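Local coordinates for D-methionine-binding lipoprotein MetQ (PDB 4YAH), which binds methionine as the substrate-binding lipoprotein of an ATP-driven D-methionine permease in Escherichia coli, at residues Gln50-Asp55 / Val247-Ser252; Tyr57-Glu62 / Ala240-Lys245. All coordinates share one frame; numbering follows the deposited sequence.

Contact 1 of 2, residues Gln50-Asp55 / Val247-Ser252; sequences QKVAKD and VQAYQS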
loop_
_atom_site.group_PDB
_atom_site.type_symbol
_atom_site.label_atom_id
_atom_site.label_comp_id
_atom_site.label_asym_id
_atom_site.label_seq_id
_atom_site.Cartn_x
_atom_site.Cartn_y
_atom_site.Cartn_z
ATOM N N GLN A 50 -16.681 -4.112 7.805
ATOM C CA GLN A 50 -18.006 -3.507 7.827
ATOM C C GLN A 50 -19.021 -4.477 8.413
ATOM O O GLN A 50 -19.859 -4.108 9.234
ATOM C CB GLN A 50 -18.383 -3.099 6.404
ATOM C CG GLN A 50 -19.762 -2.525 6.209
ATOM C CD GLN A 50 -20.027 -2.263 4.727
ATOM O OE1 GLN A 50 -19.897 -3.169 3.909
ATOM N NE2 GLN A 50 -20.337 -1.022 4.379
ATOM N N LYS A 51 -18.925 -5.732 7.992
ATOM C CA LYS A 51 -19.836 -6.764 8.447
ATOM C C LYS A 51 -19.639 -7.057 9.931
ATOM O O LYS A 51 -20.613 -7.133 10.684
ATOM C CB LYS A 51 -19.627 -8.034 7.627
ATOM C CG LYS A 51 -20.523 -9.199 7.993
ATOM C CD LYS A 51 -19.762 -10.515 7.857
ATOM C CE LYS A 51 -20.582 -11.691 8.342
ATOM N NZ LYS A 51 -19.801 -12.955 8.346
ATOM N N VAL A 52 -18.385 -7.241 10.343
ATOM C CA VAL A 52 -18.066 -7.468 11.756
ATOM C C VAL A 52 -18.601 -6.318 12.593
ATOM O O VAL A 52 -19.189 -6.538 13.648
ATOM C CB VAL A 52 -16.542 -7.628 11.991
ATOM C CG1 VAL A 52 -16.201 -7.687 13.493
ATOM C CG2 VAL A 52 -16.037 -8.878 11.312
ATOM N N ALA A 53 -18.426 -5.089 12.119
ATOM C CA ALA A 53 -18.870 -3.930 12.889
ATOM C C ALA A 53 -20.379 -3.956 13.083
ATOM O O ALA A 53 -20.878 -3.606 14.161
ATOM C CB ALA A 53 -18.450 -2.650 12.218
ATOM N N LYS A 54 -21.108 -4.366 12.041
ATOM C CA LYS A 54 -22.560 -4.467 12.121
ATOM C C LYS A 54 -22.963 -5.583 13.080
ATOM O O LYS A 54 -23.789 -5.382 13.970
ATOM C CB LYS A 54 -23.159 -4.712 10.733
ATOM C CG LYS A 54 -24.686 -4.853 10.735
ATOM C CD LYS A 54 -25.254 -4.818 9.313
ATOM C CE LYS A 54 -24.643 -5.898 8.420
ATOM N NZ LYS A 54 -24.755 -7.263 9.019
ATOM N N ASP A 55 -22.368 -6.756 12.907
ATOM C CA ASP A 55 -22.705 -7.914 13.730
ATOM C C ASP A 55 -22.359 -7.724 15.204
ATOM O O ASP A 55 -23.132 -8.108 16.074
ATOM C CB ASP A 55 -21.995 -9.164 13.208
ATOM C CG ASP A 55 -22.499 -9.602 11.837
ATOM O OD1 ASP A 55 -23.522 -9.055 11.361
ATOM O OD2 ASP A 55 -21.870 -10.502 11.242
ATOM N N VAL A 247 -12.038 0.088 14.408
ATOM C CA VAL A 247 -10.704 -0.490 14.545
ATOM C C VAL A 247 -10.822 -1.904 15.084
ATOM O O VAL A 247 -10.164 -2.815 14.590
ATOM C CB VAL A 247 -9.808 0.371 15.455
ATOM C CG1 VAL A 247 -8.519 -0.357 15.843
ATOM C CG2 VAL A 247 -9.491 1.698 14.765
ATOM N N GLN A 248 -11.659 -2.099 16.095
ATOM C CA GLN A 248 -11.805 -3.425 16.684
ATOM C C GLN A 248 -12.410 -4.411 15.683
ATOM O O GLN A 248 -12.047 -5.592 15.669
ATOM C CB GLN A 248 -12.648 -3.354 17.968
ATOM C CG GLN A 248 -11.819 -2.875 19.164
ATOM C CD GLN A 248 -12.642 -2.501 20.394
ATOM O OE1 GLN A 248 -12.866 -3.330 21.281
ATOM N NE2 GLN A 248 -13.056 -1.238 20.470
ATOM N N ALA A 249 -13.297 -3.917 14.824
ATOM C CA ALA A 249 -13.931 -4.754 13.812
ATOM C C ALA A 249 -12.917 -5.180 12.754
ATOM O O ALA A 249 -12.885 -6.333 12.323
ATOM C CB ALA A 249 -15.093 -4.012 13.175
ATOM N N TYR A 250 -12.084 -4.243 12.338
ATOM C CA TYR A 250 -11.086 -4.533 11.315
ATOM C C TYR A 250 -10.026 -5.505 11.854
ATOM O O TYR A 250 -9.575 -6.427 11.156
ATOM C CB TYR A 250 -10.445 -3.234 10.855
ATOM C CG TYR A 250 -9.844 -3.272 9.456
ATOM C CD1 TYR A 250 -10.403 -2.531 8.432
ATOM C CD2 TYR A 250 -8.726 -4.033 9.169
ATOM C CE1 TYR A 250 -9.870 -2.538 7.156
ATOM C CE2 TYR A 250 -8.183 -4.045 7.884
ATOM C CZ TYR A 250 -8.771 -3.303 6.887
ATOM O OH TYR A 250 -8.257 -3.302 5.602
ATOM N N GLN A 251 -9.604 -5.276 13.095
ATOM C CA GLN A 251 -8.601 -6.112 13.736
ATOM C C GLN A 251 -9.239 -7.382 14.310
ATOM O O GLN A 251 -9.252 -7.599 15.532
ATOM C CB GLN A 251 -7.895 -5.320 14.835
ATOM C CG GLN A 251 -7.234 -4.061 14.326
ATOM C CD GLN A 251 -6.489 -3.312 15.423
ATOM O OE1 GLN A 251 -6.795 -3.459 16.611
ATOM N NE2 GLN A 251 -5.506 -2.501 15.029
ATOM N N SER A 252 -9.768 -8.215 13.417
ATOM C CA SER A 252 -10.490 -9.417 13.821
ATOM C C SER A 252 -10.027 -10.604 13.008
ATOM O O SER A 252 -9.509 -10.439 11.910
ATOM C CB SER A 252 -11.996 -9.222 13.658
ATOM O OG SER A 252 -12.363 -9.001 12.297
#
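V52 and A53, on one turn of helix 41-57, close against A249, near the end of helix 241-250. A249 CB lies 3.7 Å from A53 CB, and the CA atoms of these two alanines, A53 and A249, are only 5.1 Å apart. Alanine suits both positions, because a single methyl on each side lets the two backbones come this close; the CB of A249 also reaches the backbone N of A53.

V52 fills the flank of this approach with both arms of its fork. With CG1 anti to its backbone N (chi1 173°), that methyl settles on the main chain of the partner helix, V52 CG1 being 3.7 Å from A249 CA. The other methyl, CG2, turns toward the polypeptide just beyond the helix, where V52 CG2 meets the hydroxyl oxygen OG of S252 at 3.8 Å. A beta-branched residue fits here, as its two methyls can touch two neighbours at once without a flexible tail.

An inverse gamma turn centred on Q251 ends the helix and leaves S252 at the N-cap of helix 253-262. The S252 hydroxyl sits between the backbone N and the carbonyl carbon (chi1 63°). From there S252 OG donates a 2.7 Å hydrogen bond back to A249 O, with a C=O...O angle of 158°. The same oxygen weakly accepts from the N of V255, so one small hydroxyl links the end of one helix to the start of the next.

No hydrogen bond joins the two segments. Around them, V52 also touches E254 of helix 253-262, K51 forms a salt bridge with E254, A53 packs on V61 of strand 60-66, and Y250 reaches strand 103-111.

Contact 2 of 2, residues Tyr57-Glu62 / Ala240-Lys245; sequences YGLDVE and AENVKK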
loop_
_atom_site.group_PDB
_atom_site.type_symbol
_atom_site.label_atom_id
_atom_site.label_comp_id
_atom_site.label_asym_id
_atom_site.label_seq_id
_atom_site.Cartn_x
_atom_site.Cartn_y
_atom_site.Cartn_z
ATOM N N TYR A 57 -21.448 -4.708 16.852
ATOM C CA TYR A 57 -21.882 -3.448 17.478
ATOM C C TYR A 57 -23.154 -2.843 16.915
ATOM O O TYR A 57 -23.669 -1.873 17.467
ATOM C CB TYR A 57 -20.798 -2.388 17.355
ATOM C CG TYR A 57 -19.466 -2.853 17.845
ATOM C CD1 TYR A 57 -19.230 -3.046 19.198
ATOM C CD2 TYR A 57 -18.433 -3.094 16.960
ATOM C CE1 TYR A 57 -18.008 -3.477 19.648
ATOM C CE2 TYR A 57 -17.213 -3.524 17.396
ATOM C CZ TYR A 57 -17.001 -3.711 18.741
ATOM O OH TYR A 57 -15.775 -4.141 19.176
ATOM N N GLY A 58 -23.647 -3.377 15.807
ATOM C CA GLY A 58 -24.732 -2.725 15.099
ATOM C C GLY A 58 -24.302 -1.364 14.588
ATOM O O GLY A 58 -25.139 -0.491 14.384
ATOM N N LEU A 59 -22.995 -1.189 14.376
ATOM C CA LEU A 59 -22.451 0.060 13.850
ATOM C C LEU A 59 -22.661 0.115 12.339
ATOM O O LEU A 59 -22.414 -0.869 11.643
ATOM C CB LEU A 59 -20.956 0.180 14.171
ATOM C CG LEU A 59 -20.236 1.411 13.619
ATOM C CD1 LEU A 59 -20.755 2.668 14.304
ATOM C CD2 LEU A 59 -18.733 1.262 13.795
ATOM N N ASP A 60 -23.098 1.264 11.838
ATOM C CA ASP A 60 -23.325 1.444 10.411
ATOM C C ASP A 60 -22.085 2.051 9.766
ATOM O O ASP A 60 -21.887 3.265 9.789
ATOM C CB ASP A 60 -24.553 2.330 10.177
ATOM C CG ASP A 60 -24.904 2.476 8.706
ATOM O OD1 ASP A 60 -24.378 1.698 7.874
ATOM O OD2 ASP A 60 -25.721 3.369 8.384
ATOM N N VAL A 61 -21.237 1.188 9.211
ATOM C CA VAL A 61 -20.056 1.627 8.473
ATOM C C VAL A 61 -20.354 1.780 6.977
ATOM O O VAL A 61 -20.828 0.848 6.331
ATOM C CB VAL A 61 -18.904 0.637 8.653
ATOM C CG1 VAL A 61 -17.684 1.060 7.824
ATOM C CG2 VAL A 61 -18.537 0.522 10.139
ATOM N N GLU A 62 -20.066 2.966 6.451
ATOM C CA GLU A 62 -20.164 3.241 5.027
ATOM C C GLU A 62 -18.769 3.271 4.431
ATOM O O GLU A 62 -17.935 4.062 4.872
ATOM C CB GLU A 62 -20.869 4.574 4.779
ATOM C CG GLU A 62 -21.023 4.882 3.314
ATOM C CD GLU A 62 -21.719 6.203 3.066
ATOM O OE1 GLU A 62 -22.312 6.752 4.017
ATOM O OE2 GLU A 62 -21.673 6.699 1.920
ATOM N N ALA A 240 -12.992 9.052 18.903
ATOM C CA ALA A 240 -14.419 8.854 18.710
ATOM C C ALA A 240 -14.781 7.402 18.941
ATOM O O ALA A 240 -14.068 6.498 18.520
ATOM C CB ALA A 240 -14.837 9.294 17.323
ATOM N N GLU A 241 -15.909 7.176 19.604
ATOM C CA GLU A 241 -16.301 5.819 19.931
ATOM C C GLU A 241 -16.499 4.984 18.662
ATOM O O GLU A 241 -16.183 3.797 18.678
ATOM C CB GLU A 241 -17.563 5.816 20.800
ATOM C CG GLU A 241 -17.311 6.381 22.209
ATOM C CD GLU A 241 -16.220 5.646 22.988
ATOM O OE1 GLU A 241 -16.282 4.403 23.072
ATOM O OE2 GLU A 241 -15.308 6.320 23.521
ATOM N N ASN A 242 -16.985 5.585 17.567
ATOM C CA ASN A 242 -17.228 4.818 16.344
ATOM C C ASN A 242 -15.919 4.430 15.685
ATOM O O ASN A 242 -15.842 3.382 15.069
ATOM C CB ASN A 242 -18.101 5.582 15.360
ATOM C CG ASN A 242 -19.519 5.702 15.850
ATOM O OD1 ASN A 242 -19.924 4.975 16.760
ATOM N ND2 ASN A 242 -20.284 6.584 15.238
ATOM N N VAL A 243 -14.903 5.274 15.833
ATOM C CA VAL A 243 -13.562 4.966 15.336
ATOM C C VAL A 243 -13.030 3.742 16.072
ATOM O O VAL A 243 -12.514 2.805 15.453
ATOM C CB VAL A 243 -12.615 6.161 15.528
ATOM C CG1 VAL A 243 -11.141 5.765 15.293
ATOM C CG2 VAL A 243 -13.023 7.298 14.603
ATOM N N LYS A 244 -13.168 3.740 17.398
ATOM C CA LYS A 244 -12.658 2.637 18.206
ATOM C C LYS A 244 -13.346 1.344 17.797
ATOM O O LYS A 244 -12.698 0.299 17.677
ATOM C CB LYS A 244 -12.868 2.893 19.695
ATOM C CG LYS A 244 -12.061 4.045 20.252
ATOM C CD LYS A 244 -12.347 4.190 21.763
ATOM C CE LYS A 244 -12.058 5.576 22.254
ATOM N NZ LYS A 244 -12.371 5.718 23.713
ATOM N N LYS A 245 -14.651 1.419 17.550
ATOM C CA LYS A 245 -15.399 0.246 17.139
ATOM C C LYS A 245 -14.921 -0.280 15.792
ATOM O O LYS A 245 -14.792 -1.487 15.603
ATOM C CB LYS A 245 -16.887 0.560 17.039
ATOM C CG LYS A 245 -17.585 0.695 18.372
ATOM C CD LYS A 245 -19.039 1.043 18.128
ATOM C CE LYS A 245 -19.799 1.126 19.416
ATOM N NZ LYS A 245 -21.085 1.841 19.219
HETATM O O HOH W 1 -22.780 0.770 17.295
#
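With CG beside the backbone N in both residues (chi1 -52° in Y57, -74° in K245), the aliphatic chain of K245 is laid over one face of the Y57 ring where helix 241-250 packs on the turn between helix 41-57 and edge strand 60-66, in the periplasmic-binding-protein fold. Beyond CG the lysine runs extended. This is a CH-pi contact: K245 CG stands 4.0 Å from the centroid of the Y57 ring, 9° off the normal. A lysine suits the place because its long aliphatic part can cover an aromatic face while its ammonium continues to water.

L59, with CG anti to its N, supplies the buried apolar part. L59 CD2 lies 3.8 Å from K245 CB, whereas L59 CD1 meets the amide of N242, 3.5 Å from N242 OD1. That amide has its polar partner near the N terminus: its ND2 donates to the carbonyl O of P30, just before strand 32-38. G58, with positive phi, ends helix 41-57 and lets the chain turn into strand 60-66. Beyond the ring, a water accepts from K245 NZ and lies 2.8 Å from Y57 O as well, to which it can donate.

How the contacts relate
From the N terminus, helix 41-57 carries the first segment of contact 1; contact 2 begins at its last residue, Y57, and in the turn that leads to strand 60-66. Some 177 residues later the chain returns: helix 241-250 first closes the loop of contact 2 with 240-245, then that of contact 1 with 247-252. Contact 2 is therefore nested inside contact 1, and helix 241-250 meets the turn at the end of helix 41-57 first and the body of that helix afterwards. The two centres lie about 8 Å apart and are joined directly, as A53 O probably accepts from L59 N and Q50 NE2 probably donates to V61 O. Together they tie the N-terminal helix–strand unit to the C-terminal helices.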